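Local atomic coordinates of lipoprotein (Mycoplasma mycoides subsp. capri, PDB entry 7ADK), a protein that probably acts as a cell-surface peptidase of the chymotrypsin-like PA clan, in the family that includes the mycoplasma immunoglobulin proteases. Residues 596-599 against 604-607; 745-750 against 770-775; 703-708 against 716-721; 611-616 against 697-702; 598-603 against 710-715. One frame throughout, in Å; residues are numbered along the deposited sequence.

How the contacts relate
All five contacts gather on and around the mixed sheet in the C-terminal part of the peptidase region. Along the chain, contact 1 closes a short local loop, while contact 5 ties that same loop, through the shared Asp598 and Ser599, to strand 712-714; their centres lie about 8 Å apart. Contact 4 falls within the chain spanned by contact 5, and contact 3 alternates with contact 5 along the chain, its helix 715-719 directly following strand 712-714. Contact 2 comes last, its strand 737-747 pairing antiparallel with 712-714, about 10 Å from contact 5 between centres. Loops and short helices are thereby fastened to a sheet consistent with the second barrel of a chymotrypsin-like peptidase.

Contact 1 of 5, residues 596-599 against 604-607; sequences FSDS and QTYA
Thr605 reaches back to residues 596-599, and its branched side chain does two jobs at once. CB sits beside the carbonyl of Ser599, and from it the two branches part. Thr605 OG1, lying next to the backbone N (chi1 -50°), gives a hydrogen bond of 2.8 Å to Ser599 O. The hydroxyl comes from above the carbonyl plane, 38° out of it, rather than along a lone pair. CG2 is thereby turned to the apolar side. Thr605 CG2 meets Asp598 CB at 3.7 Å, and it points at the rim of the Phe596 ring, where CZ and CE2 of Phe596 both stand 3.9 Å from CG2 of Thr605, close to the ring plane. Threonine suits the place because a hydroxyl and a methyl on one carbon can serve a buried carbonyl and a hydrophobic edge together. Asp598 lends this contact its methylene, while its carboxylate turns to a salt bridge with Lys608; the hydroxyl of Ser599 is held by Asp792. With only four residues between the segments, the result is a compact loop-to-helix junction, in which a side chain of the short helix 603-606 ties the helix to the loop leading out of strand 594-595 of the mixed sheet.

Contact 2 of 5, residues 745-750 against 770-775; sequences LEILPR and LLAVYH
Two torsions bring the Glu746 carboxylate to the edge of the His775 ring. His775 places CG in the crowded position between its backbone N and carbonyl carbon (chi1 77°), which lifts the imidazole toward strand 745-747. Glu746 sets CG beside its own N (chi1 -63°) and then runs out extended, so that the carboxylate arrives at the ring's CE1 corner. Glu746 OE1 lies 3.8 Å from His775 CE1, at the ring edge and near its plane, and Glu746 OE2 is equally far from that carbon. The carboxylate and ring planes are almost perpendicular, 83° apart. The centre of the contact is apolar. Ile747 CG1 rests on Ala772 CB at 4.0 Å, where a small residue suits the approach of two chain stretches that run nearly at right angles. Ala772 also packs on Ala786 of strand 783-792, the strand that pairs with both others, and with Leu771 it forms a classic beta bulge opposite Val763. Farther along, Pro749 CG touches the Tyr774 ring, 3.8 Å from CD1 of Tyr774. The rigid proline ring offers a compact hydrocarbon surface here, and the tyrosine hydroxyl is engaged with Ser777. Such packing within this mixed sheet is consistent with a chymotrypsin-like barrel. Chemically, the segments are joined by hydrocarbon contacts and one carboxylate lying at a ring C-H edge: neither a hydrogen bond nor a salt bridge links them, and any attraction between Glu746 and His775 is probably weak and electrostatic.

Contact 3 of 5, residues 703-708 against 716-721; sequences YRSFID and FITVNK
Thr718 and Val719 are the residues of 716-721 that press on 703-708, against Tyr703 and Ser705. The segment begins with Phe716, whose carbonyl faces along the weakly bonded helix rather than across the contact. Thr718 follows, its methyl anti to the backbone N, which brings CG2 beside the carbonyl oxygen of Tyr703, itself hydrogen-bonded by Thr713 OG1. Its hydroxyl, Thr718 OG1, stands 3.7 Å from Ser705 CB but hydrogen-bonds to Asp714 O, while Ser705 OG is held by Lys218. Threonine suits the place because its methyl can lie against the 703-708 backbone while its hydroxyl bonds the carbonyl of Asp714, just before the helix. This short helix leaves directly from strand 712-714 of the mixed sheet, and the loop 703-708 doubles back beside that strand, so the contact packs the loop against the strand-to-helix junction. Val719 then sets CG2 against the Tyr703 ring, 3.7 Å from CD1 of Tyr703, the two side chains crossing at about a right angle. The tyrosine ring is braced by a cation-pi contact with Lys250 and, through its hydroxyl, by Asn778. Next in line, Asn720 turns back, and its ND2 donates to Phe716 O at 2.9 Å in a nearly straight bond (172° at the hydrogen).

Contact 4 of 5, residues 611-616 against 697-702; sequences RPLDFD and FSYQIG
Tyr699 spreads its ring between Arg611 and Leu613, taking a guanidinium near CE1 and a methyl near its phenol end. The Leu613 CD2 branch comes obliquely to the ring, 3.7 Å from Tyr699 OH and 4.0 Å from Tyr699 CZ. Arg611 approaches on the CE1 flank: its NE and NH1 are each 4.1 Å from Tyr699 CE1, with the guanidinium plane steeply turned to the ring, at 71°. No hydrogen bond crosses here, so shape and van der Waals contact do the joining. Arg611 gets there because a chi1 of 74° swings CG up between the backbone N and C, after which the chain runs straight from CG to NE. A long, flat-ended side chain and a large aromatic are well matched to bridging two loops whose backbones stay well apart, the CA atoms of Arg611 and Phe697 being 8.7 Å from each other. Neither segment is a regular helix or strand; they belong to the long loops that flank the peptidase's mixed sheet, and the N-terminal helices 165-173 and 176-192 pack on the same Tyr699, while Leu613 also touches the first of them. Farther out on the first loop, Asp614 and Asp616 reach the chain of another protein of the assembly. On the second loop, Gln700 N makes a weak hydrogen bond of 3.5 Å to Ser698 OG, and Gln700 NE2 donates to Val251 O and Tyr187 OH.

Contact 5 of 5, residues 598-603 against 710-715; sequences DSLLNE and PGLTDA
Leu712 projects from strand 712-714, which pairs antiparallel with strand 737-747 in the mixed sheet, and drops its isobutyl end onto the turn 600-601. Its two methyls divide the work. Leu712 CD1 lies 3.5 Å from the carbonyl oxygen of Leu600 and 4.2 Å from Leu601 CD2, while Leu712 CD2 meets Leu600 CD1 at 4.3 Å. With CG anti to the carbonyl carbon (chi1 -60°), the leucine stands off the strand so that both branches face the loop. Three leucines suit this buried spot, since their forked ends fill buried space without asking for polar partners. No hydrogen bond crosses the contact; methyls meet methyls and, in one place, the Leu600 carbonyl oxygen. Around this first shell, Ile747 of the neighbouring strand packs on both Leu600 and Leu712, and Tyr606 of helix 603-606 touches Leu712 as well. The turn carrying the leucines is shaped from behind by Ser599, whose OG accepts weak hydrogen bonds of 3.4 Å from both Leu601 N and Asn602 N, the first of the kind found in an ST turn. Asp792 in turn binds Ser599 OG and Asn602 ND2, so one carboxylate ties these two side chains of the bend together. On the strand side, Gly711 enters with a positive phi of 68°, a conformation glycine adopts easily, and this leads the chain from Pro710 into the strand. At the other end Asp714 sits at the N-cap of helix 715-719: its OD1 takes a weak bond from Phe716 N, while OD2 is bound by the hydroxyls of Tyr796 and Tyr803.

Contact 1 of 5, residues 596-599 against 604-607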
# COMPACT_ATOMS: atom_id res chain seq x y z
N PHE B 596 26.40 -20.63 -8.20
CA PHE B 596 26.48 -20.76 -9.65
C PHE B 596 27.92 -20.92 -10.14
O PHE B 596 28.69 -19.95 -10.15
CB PHE B 596 25.77 -19.57 -10.28
CG PHE B 596 25.57 -19.73 -11.77
CD1 PHE B 596 24.49 -20.48 -12.25
CD2 PHE B 596 26.45 -19.12 -12.67
CE1 PHE B 596 24.28 -20.60 -13.63
CE2 PHE B 596 26.22 -19.22 -14.05
CZ PHE B 596 25.14 -19.96 -14.53
N SER B 597 28.32 -22.14 -10.52
CA SER B 597 29.71 -22.48 -10.83
C SER B 597 30.17 -22.14 -12.25
O SER B 597 31.36 -21.94 -12.47
CB SER B 597 29.90 -23.96 -10.56
OG SER B 597 29.00 -24.70 -11.34
N ASP B 598 29.25 -22.05 -13.21
CA ASP B 598 29.56 -21.65 -14.58
C ASP B 598 30.09 -20.20 -14.65
O ASP B 598 29.59 -19.31 -13.97
CB ASP B 598 28.36 -21.80 -15.53
CG ASP B 598 27.66 -23.16 -15.60
OD1 ASP B 598 28.23 -24.17 -15.13
OD2 ASP B 598 26.56 -23.23 -16.20
N SER B 599 31.06 -19.95 -15.53
CA SER B 599 31.48 -18.61 -15.92
C SER B 599 30.38 -17.92 -16.72
O SER B 599 30.10 -18.35 -17.83
CB SER B 599 32.71 -18.75 -16.79
OG SER B 599 33.12 -17.51 -17.32
N GLN B 604 28.70 -19.93 -24.15
CA GLN B 604 27.65 -20.93 -23.94
C GLN B 604 26.91 -20.74 -22.62
O GLN B 604 25.78 -21.20 -22.50
CB GLN B 604 28.21 -22.35 -24.11
CG GLN B 604 28.93 -22.99 -22.91
CD GLN B 604 30.32 -22.43 -22.61
OE1 GLN B 604 30.83 -21.53 -23.26
NE2 GLN B 604 30.99 -22.95 -21.61
N THR B 605 27.49 -20.07 -21.62
CA THR B 605 26.78 -19.74 -20.38
C THR B 605 25.87 -18.54 -20.58
O THR B 605 24.70 -18.63 -20.24
CB THR B 605 27.70 -19.43 -19.21
OG1 THR B 605 28.68 -20.42 -19.06
CG2 THR B 605 26.93 -19.36 -17.90
N TYR B 606 26.38 -17.44 -21.14
CA TYR B 606 25.58 -16.24 -21.33
C TYR B 606 24.35 -16.52 -22.20
O TYR B 606 23.26 -16.05 -21.90
CB TYR B 606 26.45 -15.12 -21.91
CG TYR B 606 25.75 -13.78 -21.94
CD1 TYR B 606 25.67 -13.02 -20.76
CD2 TYR B 606 25.09 -13.34 -23.09
CE1 TYR B 606 24.88 -11.86 -20.70
CE2 TYR B 606 24.28 -12.19 -23.04
CZ TYR B 606 24.15 -11.48 -21.83
OH TYR B 606 23.28 -10.45 -21.77
N ALA B 607 24.50 -17.34 -23.25
CA ALA B 607 23.42 -17.69 -24.15
C ALA B 607 22.21 -18.37 -23.48
O ALA B 607 21.13 -18.39 -24.06
CB ALA B 607 23.98 -18.55 -25.26

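Contact 2 of 5, residues 745-750 against 770-775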
# COMPACT_ATOMS: atom_id res chain seq x y z
N LEU B 745 33.45 -8.80 -10.70
CA LEU B 745 32.43 -9.04 -11.72
C LEU B 745 31.06 -8.66 -11.14
O LEU B 745 30.73 -9.07 -10.03
CB LEU B 745 32.49 -10.51 -12.17
CG LEU B 745 31.39 -10.94 -13.16
CD1 LEU B 745 31.49 -10.21 -14.49
CD2 LEU B 745 31.50 -12.43 -13.44
N GLU B 746 30.25 -7.92 -11.89
CA GLU B 746 28.93 -7.49 -11.44
C GLU B 746 27.86 -7.57 -12.53
O GLU B 746 28.14 -7.60 -13.72
CB GLU B 746 28.98 -6.10 -10.79
CG GLU B 746 29.84 -6.06 -9.53
CD GLU B 746 29.63 -4.84 -8.62
OE1 GLU B 746 28.88 -3.92 -8.96
OE2 GLU B 746 30.28 -4.79 -7.56
N ILE B 747 26.61 -7.64 -12.08
CA ILE B 747 25.40 -7.95 -12.84
C ILE B 747 24.40 -6.79 -12.73
O ILE B 747 24.29 -6.19 -11.67
CB ILE B 747 24.80 -9.25 -12.29
CG1 ILE B 747 25.78 -10.45 -12.33
CG2 ILE B 747 23.49 -9.61 -12.96
CD1 ILE B 747 26.30 -10.84 -13.70
N LEU B 748 23.68 -6.50 -13.81
CA LEU B 748 22.57 -5.54 -13.85
C LEU B 748 21.22 -6.26 -14.04
O LEU B 748 20.83 -6.54 -15.17
CB LEU B 748 22.79 -4.46 -14.93
CG LEU B 748 23.94 -3.46 -14.76
CD1 LEU B 748 23.86 -2.74 -13.43
CD2 LEU B 748 25.35 -4.02 -14.93
N PRO B 749 20.50 -6.57 -12.95
CA PRO B 749 19.12 -7.06 -12.99
C PRO B 749 18.12 -6.14 -13.70
O PRO B 749 18.14 -4.93 -13.50
CB PRO B 749 18.76 -7.22 -11.51
CG PRO B 749 19.74 -6.36 -10.74
CD PRO B 749 20.98 -6.57 -11.58
N ARG B 750 17.22 -6.73 -14.50
CA ARG B 750 16.29 -6.03 -15.40
C ARG B 750 15.29 -5.08 -14.72
O ARG B 750 15.28 -3.90 -15.05
CB ARG B 750 15.56 -7.05 -16.29
CG ARG B 750 14.59 -6.44 -17.29
CD ARG B 750 13.86 -7.54 -18.06
NE ARG B 750 12.96 -6.99 -19.06
CZ ARG B 750 11.97 -7.60 -19.67
NH1 ARG B 750 11.70 -8.85 -19.52
NH2 ARG B 750 11.20 -6.93 -20.47
N LEU B 770 22.67 -19.66 -6.03
CA LEU B 770 23.09 -18.31 -5.69
C LEU B 770 24.09 -17.78 -6.70
O LEU B 770 25.14 -18.37 -6.92
CB LEU B 770 23.71 -18.33 -4.28
CG LEU B 770 22.72 -18.52 -3.13
CD1 LEU B 770 23.49 -18.80 -1.85
CD2 LEU B 770 21.92 -17.26 -2.88
N LEU B 771 23.79 -16.63 -7.30
CA LEU B 771 24.48 -16.12 -8.48
C LEU B 771 25.14 -14.76 -8.23
O LEU B 771 26.34 -14.60 -8.49
CB LEU B 771 23.48 -16.08 -9.64
CG LEU B 771 23.97 -15.42 -10.94
CD1 LEU B 771 25.18 -16.13 -11.53
CD2 LEU B 771 22.86 -15.45 -11.97
N ALA B 772 24.39 -13.81 -7.69
CA ALA B 772 24.92 -12.49 -7.35
C ALA B 772 24.25 -11.88 -6.11
O ALA B 772 23.21 -12.36 -5.67
CB ALA B 772 24.84 -11.58 -8.58
N VAL B 773 24.82 -10.83 -5.53
CA VAL B 773 24.30 -10.13 -4.35
C VAL B 773 24.00 -8.67 -4.68
O VAL B 773 24.92 -7.91 -4.91
CB VAL B 773 25.30 -10.16 -3.18
CG1 VAL B 773 24.57 -9.81 -1.90
CG2 VAL B 773 25.98 -11.51 -3.04
N TYR B 774 22.75 -8.25 -4.69
CA TYR B 774 22.37 -6.87 -4.99
C TYR B 774 22.73 -5.91 -3.86
O TYR B 774 22.51 -6.21 -2.69
CB TYR B 774 20.89 -6.81 -5.28
CG TYR B 774 20.41 -5.48 -5.77
CD1 TYR B 774 20.46 -5.21 -7.15
CD2 TYR B 774 19.83 -4.56 -4.88
CE1 TYR B 774 19.86 -4.04 -7.64
CE2 TYR B 774 19.25 -3.39 -5.37
CZ TYR B 774 19.25 -3.13 -6.75
OH TYR B 774 18.58 -2.07 -7.24
N HIS B 775 23.23 -4.72 -4.20
CA HIS B 775 23.64 -3.73 -3.19
C HIS B 775 23.35 -2.26 -3.48
O HIS B 775 23.10 -1.52 -2.54
CB HIS B 775 25.11 -3.92 -2.83
CG HIS B 775 26.09 -3.38 -3.83
ND1 HIS B 775 26.57 -4.04 -4.95
CD2 HIS B 775 26.67 -2.15 -3.77
CE1 HIS B 775 27.43 -3.21 -5.53
NE2 HIS B 775 27.51 -2.07 -4.84

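Contact 3 of 5, residues 703-708 against 716-721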
# COMPACT_ATOMS: atom_id res chain seq x y z
N TYR B 703 26.02 1.49 -17.10
CA TYR B 703 26.70 0.55 -16.21
C TYR B 703 27.42 -0.61 -16.92
O TYR B 703 28.29 -1.24 -16.32
CB TYR B 703 25.69 0.01 -15.20
CG TYR B 703 25.22 0.98 -14.14
CD1 TYR B 703 26.17 1.64 -13.35
CD2 TYR B 703 23.85 1.17 -13.89
CE1 TYR B 703 25.76 2.52 -12.33
CE2 TYR B 703 23.44 2.04 -12.87
CZ TYR B 703 24.39 2.73 -12.09
OH TYR B 703 24.00 3.60 -11.13
N ARG B 704 27.06 -0.95 -18.17
CA ARG B 704 27.64 -2.09 -18.89
C ARG B 704 29.12 -1.87 -19.25
O ARG B 704 29.47 -0.88 -19.88
CB ARG B 704 26.81 -2.37 -20.15
CG ARG B 704 27.09 -3.74 -20.78
CD ARG B 704 26.60 -3.81 -22.22
NE ARG B 704 25.21 -3.36 -22.36
CZ ARG B 704 24.46 -3.43 -23.44
NH1 ARG B 704 24.83 -4.04 -24.52
NH2 ARG B 704 23.28 -2.90 -23.45
N SER B 705 29.95 -2.86 -18.96
CA SER B 705 31.35 -2.93 -19.43
C SER B 705 31.49 -3.82 -20.66
O SER B 705 32.12 -3.42 -21.63
CB SER B 705 32.29 -3.40 -18.31
OG SER B 705 33.64 -3.47 -18.70
N PHE B 706 30.95 -5.05 -20.62
CA PHE B 706 31.14 -6.03 -21.69
C PHE B 706 30.05 -5.86 -22.74
O PHE B 706 28.89 -6.21 -22.56
CB PHE B 706 31.17 -7.43 -21.10
CG PHE B 706 32.31 -7.62 -20.13
CD1 PHE B 706 33.64 -7.68 -20.59
CD2 PHE B 706 32.05 -7.66 -18.75
CE1 PHE B 706 34.69 -7.78 -19.66
CE2 PHE B 706 33.10 -7.80 -17.83
CZ PHE B 706 34.42 -7.86 -18.28
N ILE B 707 30.42 -5.25 -23.86
CA ILE B 707 29.46 -4.59 -24.74
C ILE B 707 28.47 -5.52 -25.45
O ILE B 707 27.28 -5.23 -25.49
CB ILE B 707 30.28 -3.68 -25.68
CG1 ILE B 707 30.83 -2.47 -24.90
CG2 ILE B 707 29.50 -3.26 -26.91
CD1 ILE B 707 29.93 -1.77 -23.90
N ASP B 708 28.92 -6.66 -25.94
CA ASP B 708 28.06 -7.70 -26.52
C ASP B 708 27.38 -8.60 -25.46
O ASP B 708 26.84 -9.66 -25.80
CB ASP B 708 28.84 -8.49 -27.59
CG ASP B 708 30.05 -9.29 -27.10
OD1 ASP B 708 30.54 -9.12 -25.97
OD2 ASP B 708 30.54 -10.12 -27.90
N PHE B 716 35.38 -2.11 -11.22
CA PHE B 716 36.42 -1.09 -11.04
C PHE B 716 36.58 -0.19 -12.27
O PHE B 716 36.67 1.03 -12.12
CB PHE B 716 37.73 -1.72 -10.56
CG PHE B 716 38.76 -0.68 -10.20
CD1 PHE B 716 38.70 -0.03 -8.96
CD2 PHE B 716 39.73 -0.30 -11.14
CE1 PHE B 716 39.59 1.02 -8.67
CE2 PHE B 716 40.62 0.75 -10.85
CZ PHE B 716 40.54 1.42 -9.62
N ILE B 717 36.49 -0.74 -13.48
CA ILE B 717 36.55 0.05 -14.72
C ILE B 717 35.29 0.93 -14.94
O ILE B 717 35.33 1.80 -15.81
CB ILE B 717 36.85 -0.89 -15.92
CG1 ILE B 717 38.18 -1.65 -15.73
CG2 ILE B 717 36.87 -0.19 -17.29
CD1 ILE B 717 39.44 -0.79 -15.66
N THR B 718 34.23 0.77 -14.15
CA THR B 718 32.90 1.30 -14.49
C THR B 718 32.20 2.05 -13.34
O THR B 718 31.60 3.10 -13.54
CB THR B 718 32.00 0.15 -14.98
OG1 THR B 718 32.68 -0.71 -15.85
CG2 THR B 718 30.79 0.64 -15.68
N VAL B 719 32.27 1.50 -12.13
CA VAL B 719 31.47 1.81 -10.93
C VAL B 719 32.35 1.75 -9.67
O VAL B 719 31.94 1.24 -8.63
CB VAL B 719 30.21 0.90 -10.82
CG1 VAL B 719 29.16 1.46 -9.89
CG2 VAL B 719 29.50 0.68 -12.15
N ASN B 720 33.59 2.24 -9.75
CA ASN B 720 34.59 2.20 -8.67
C ASN B 720 34.15 2.91 -7.37
O ASN B 720 34.64 2.59 -6.29
CB ASN B 720 35.93 2.78 -9.18
CG ASN B 720 35.81 3.96 -10.13
OD1 ASN B 720 35.48 5.07 -9.75
ND2 ASN B 720 35.99 3.74 -11.41
N LYS B 721 33.20 3.84 -7.48
CA LYS B 721 32.64 4.68 -6.42
C LYS B 721 31.15 4.92 -6.71
O LYS B 721 30.77 5.07 -7.87
CB LYS B 721 33.50 5.96 -6.37
CG LYS B 721 33.16 7.03 -5.32
CD LYS B 721 32.15 8.10 -5.75
CE LYS B 721 32.58 8.92 -6.98
NZ LYS B 721 31.69 10.06 -7.22

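Contact 4 of 5, residues 611-616 against 697-702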
# COMPACT_ATOMS: atom_id res chain seq x y z
N ARG B 611 17.82 -13.62 -23.55
CA ARG B 611 16.41 -13.64 -23.96
C ARG B 611 16.17 -13.16 -25.40
O ARG B 611 16.83 -12.22 -25.84
CB ARG B 611 15.57 -12.81 -22.97
CG ARG B 611 15.73 -11.29 -23.10
CD ARG B 611 14.95 -10.54 -22.04
NE ARG B 611 15.02 -9.08 -22.19
CZ ARG B 611 14.14 -8.30 -22.79
NH1 ARG B 611 14.31 -7.02 -22.80
NH2 ARG B 611 13.09 -8.77 -23.37
N PRO B 612 15.17 -13.69 -26.13
CA PRO B 612 14.64 -13.02 -27.31
C PRO B 612 13.86 -11.76 -26.89
O PRO B 612 13.24 -11.74 -25.83
CB PRO B 612 13.74 -14.06 -27.96
CG PRO B 612 13.20 -14.87 -26.80
CD PRO B 612 14.34 -14.84 -25.80
N LEU B 613 13.86 -10.69 -27.70
CA LEU B 613 13.09 -9.48 -27.38
C LEU B 613 11.58 -9.74 -27.45
O LEU B 613 10.81 -9.20 -26.66
CB LEU B 613 13.42 -8.34 -28.35
CG LEU B 613 14.90 -7.97 -28.48
CD1 LEU B 613 15.06 -6.92 -29.57
CD2 LEU B 613 15.49 -7.44 -27.18
N ASP B 614 11.18 -10.59 -28.40
CA ASP B 614 9.83 -11.07 -28.64
C ASP B 614 9.86 -12.49 -29.21
O ASP B 614 10.86 -12.96 -29.76
CB ASP B 614 9.08 -10.13 -29.59
CG ASP B 614 9.79 -9.81 -30.90
OD1 ASP B 614 10.80 -10.44 -31.29
OD2 ASP B 614 9.32 -8.87 -31.56
N PHE B 615 8.75 -13.21 -29.10
CA PHE B 615 8.58 -14.56 -29.62
C PHE B 615 7.12 -14.78 -29.98
O PHE B 615 6.26 -14.00 -29.56
CB PHE B 615 9.10 -15.59 -28.60
CG PHE B 615 8.19 -15.91 -27.43
CD1 PHE B 615 7.84 -14.93 -26.50
CD2 PHE B 615 7.73 -17.23 -27.25
CE1 PHE B 615 7.01 -15.24 -25.41
CE2 PHE B 615 6.93 -17.55 -26.15
CZ PHE B 615 6.55 -16.55 -25.25
N ASP B 616 6.81 -15.80 -30.77
CA ASP B 616 5.44 -16.22 -31.02
C ASP B 616 4.97 -17.20 -29.92
O ASP B 616 5.42 -18.35 -29.89
CB ASP B 616 5.36 -16.84 -32.41
CG ASP B 616 3.94 -17.14 -32.86
OD1 ASP B 616 3.00 -17.09 -32.03
OD2 ASP B 616 3.75 -17.47 -34.05
N PHE B 697 18.94 -9.98 -17.61
CA PHE B 697 19.84 -8.83 -17.62
C PHE B 697 19.25 -7.57 -18.28
O PHE B 697 18.43 -7.63 -19.19
CB PHE B 697 21.13 -9.26 -18.30
CG PHE B 697 21.82 -10.48 -17.73
CD1 PHE B 697 22.17 -10.53 -16.37
CD2 PHE B 697 22.16 -11.56 -18.57
CE1 PHE B 697 22.83 -11.64 -15.85
CE2 PHE B 697 22.88 -12.64 -18.06
CZ PHE B 697 23.20 -12.69 -16.70
N SER B 698 19.67 -6.41 -17.80
CA SER B 698 19.24 -5.08 -18.23
C SER B 698 20.00 -4.57 -19.45
O SER B 698 21.22 -4.65 -19.52
CB SER B 698 19.46 -4.14 -17.06
OG SER B 698 18.94 -2.87 -17.32
N TYR B 699 19.31 -3.97 -20.42
CA TYR B 699 19.89 -3.29 -21.58
C TYR B 699 20.23 -1.81 -21.24
O TYR B 699 20.08 -0.92 -22.06
CB TYR B 699 18.98 -3.45 -22.82
CG TYR B 699 18.91 -4.83 -23.48
CD1 TYR B 699 18.51 -5.97 -22.77
CD2 TYR B 699 19.19 -4.95 -24.86
CE1 TYR B 699 18.41 -7.22 -23.41
CE2 TYR B 699 19.07 -6.20 -25.51
CZ TYR B 699 18.69 -7.34 -24.78
OH TYR B 699 18.53 -8.52 -25.41
N GLN B 700 20.68 -1.52 -20.02
CA GLN B 700 21.26 -0.23 -19.64
C GLN B 700 22.68 -0.06 -20.22
O GLN B 700 23.51 -0.95 -20.06
CB GLN B 700 21.26 -0.10 -18.11
CG GLN B 700 20.90 1.31 -17.61
CD GLN B 700 22.00 2.33 -17.77
OE1 GLN B 700 23.11 2.17 -17.31
NE2 GLN B 700 21.74 3.43 -18.42
N ILE B 701 22.97 1.06 -20.90
CA ILE B 701 24.29 1.29 -21.51
C ILE B 701 25.32 1.77 -20.49
O ILE B 701 26.47 1.36 -20.53
CB ILE B 701 24.16 2.29 -22.69
CG1 ILE B 701 23.26 1.77 -23.82
CG2 ILE B 701 25.52 2.74 -23.24
CD1 ILE B 701 23.82 0.62 -24.64
N GLY B 702 24.92 2.64 -19.56
CA GLY B 702 25.84 3.35 -18.67
C GLY B 702 26.66 2.44 -17.77
O GLY B 702 27.87 2.61 -17.67

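Contact 5 of 5, residues 598-603 against 710-715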
# COMPACT_ATOMS: atom_id res chain seq x y z
N ASP B 598 29.25 -22.05 -13.21
CA ASP B 598 29.56 -21.65 -14.58
C ASP B 598 30.09 -20.20 -14.65
O ASP B 598 29.59 -19.31 -13.97
CB ASP B 598 28.36 -21.80 -15.53
CG ASP B 598 27.66 -23.16 -15.60
OD1 ASP B 598 28.23 -24.17 -15.13
OD2 ASP B 598 26.56 -23.23 -16.20
N SER B 599 31.06 -19.95 -15.53
CA SER B 599 31.48 -18.61 -15.92
C SER B 599 30.38 -17.92 -16.72
O SER B 599 30.10 -18.35 -17.83
CB SER B 599 32.71 -18.75 -16.79
OG SER B 599 33.12 -17.51 -17.32
N LEU B 600 29.80 -16.83 -16.23
CA LEU B 600 28.85 -16.01 -17.01
C LEU B 600 29.49 -15.28 -18.21
O LEU B 600 28.78 -14.71 -19.03
CB LEU B 600 28.13 -15.01 -16.07
CG LEU B 600 26.67 -15.34 -15.73
CD1 LEU B 600 26.11 -14.23 -14.85
CD2 LEU B 600 25.76 -15.42 -16.96
N LEU B 601 30.82 -15.28 -18.31
CA LEU B 601 31.60 -14.65 -19.38
C LEU B 601 31.84 -15.58 -20.59
O LEU B 601 32.00 -15.09 -21.71
CB LEU B 601 32.93 -14.16 -18.77
CG LEU B 601 32.74 -12.99 -17.79
CD1 LEU B 601 33.90 -12.95 -16.81
CD2 LEU B 601 32.67 -11.64 -18.50
N ASN B 602 31.84 -16.90 -20.39
CA ASN B 602 31.89 -17.87 -21.48
C ASN B 602 30.61 -17.80 -22.32
O ASN B 602 29.51 -17.60 -21.79
CB ASN B 602 32.11 -19.29 -20.95
CG ASN B 602 33.37 -19.57 -20.15
OD1 ASN B 602 33.53 -20.65 -19.61
ND2 ASN B 602 34.28 -18.64 -20.03
N GLU B 603 30.72 -17.96 -23.64
CA GLU B 603 29.60 -17.67 -24.54
C GLU B 603 28.42 -18.65 -24.43
O GLU B 603 27.26 -18.26 -24.53
CB GLU B 603 30.13 -17.59 -25.98
CG GLU B 603 29.20 -16.90 -26.99
CD GLU B 603 28.86 -15.45 -26.60
OE1 GLU B 603 27.79 -14.95 -27.01
OE2 GLU B 603 29.65 -14.79 -25.90
N PRO B 710 24.71 -7.65 -22.60
CA PRO B 710 23.87 -6.74 -21.85
C PRO B 710 23.72 -7.16 -20.39
O PRO B 710 23.54 -8.33 -20.08
CB PRO B 710 22.54 -6.62 -22.59
CG PRO B 710 22.55 -7.79 -23.56
CD PRO B 710 24.03 -8.08 -23.80
N GLY B 711 23.89 -6.19 -19.50
CA GLY B 711 23.93 -6.34 -18.05
C GLY B 711 25.11 -7.08 -17.43
O GLY B 711 25.00 -7.44 -16.26
N LEU B 712 26.24 -7.29 -18.11
CA LEU B 712 27.50 -7.69 -17.46
C LEU B 712 28.43 -6.49 -17.32
O LEU B 712 28.61 -5.69 -18.24
CB LEU B 712 28.25 -8.80 -18.21
CG LEU B 712 27.53 -10.14 -18.41
CD1 LEU B 712 28.55 -11.17 -18.90
CD2 LEU B 712 26.91 -10.72 -17.14
N THR B 713 29.09 -6.36 -16.17
CA THR B 713 30.05 -5.29 -15.92
C THR B 713 31.27 -5.72 -15.12
O THR B 713 31.26 -6.74 -14.43
CB THR B 713 29.38 -4.03 -15.36
OG1 THR B 713 30.25 -2.95 -15.53
CG2 THR B 713 29.00 -4.04 -13.89
N ASP B 714 32.35 -4.95 -15.21
CA ASP B 714 33.49 -5.02 -14.31
C ASP B 714 33.46 -3.73 -13.49
O ASP B 714 33.51 -2.63 -14.03
CB ASP B 714 34.78 -5.20 -15.13
CG ASP B 714 36.11 -5.11 -14.35
OD1 ASP B 714 36.13 -4.75 -13.16
OD2 ASP B 714 37.17 -5.37 -14.98
N ALA B 715 33.28 -3.88 -12.18
CA ALA B 715 32.98 -2.77 -11.30
C ALA B 715 34.10 -1.73 -11.25
O ALA B 715 33.81 -0.55 -11.26
CB ALA B 715 32.70 -3.29 -9.91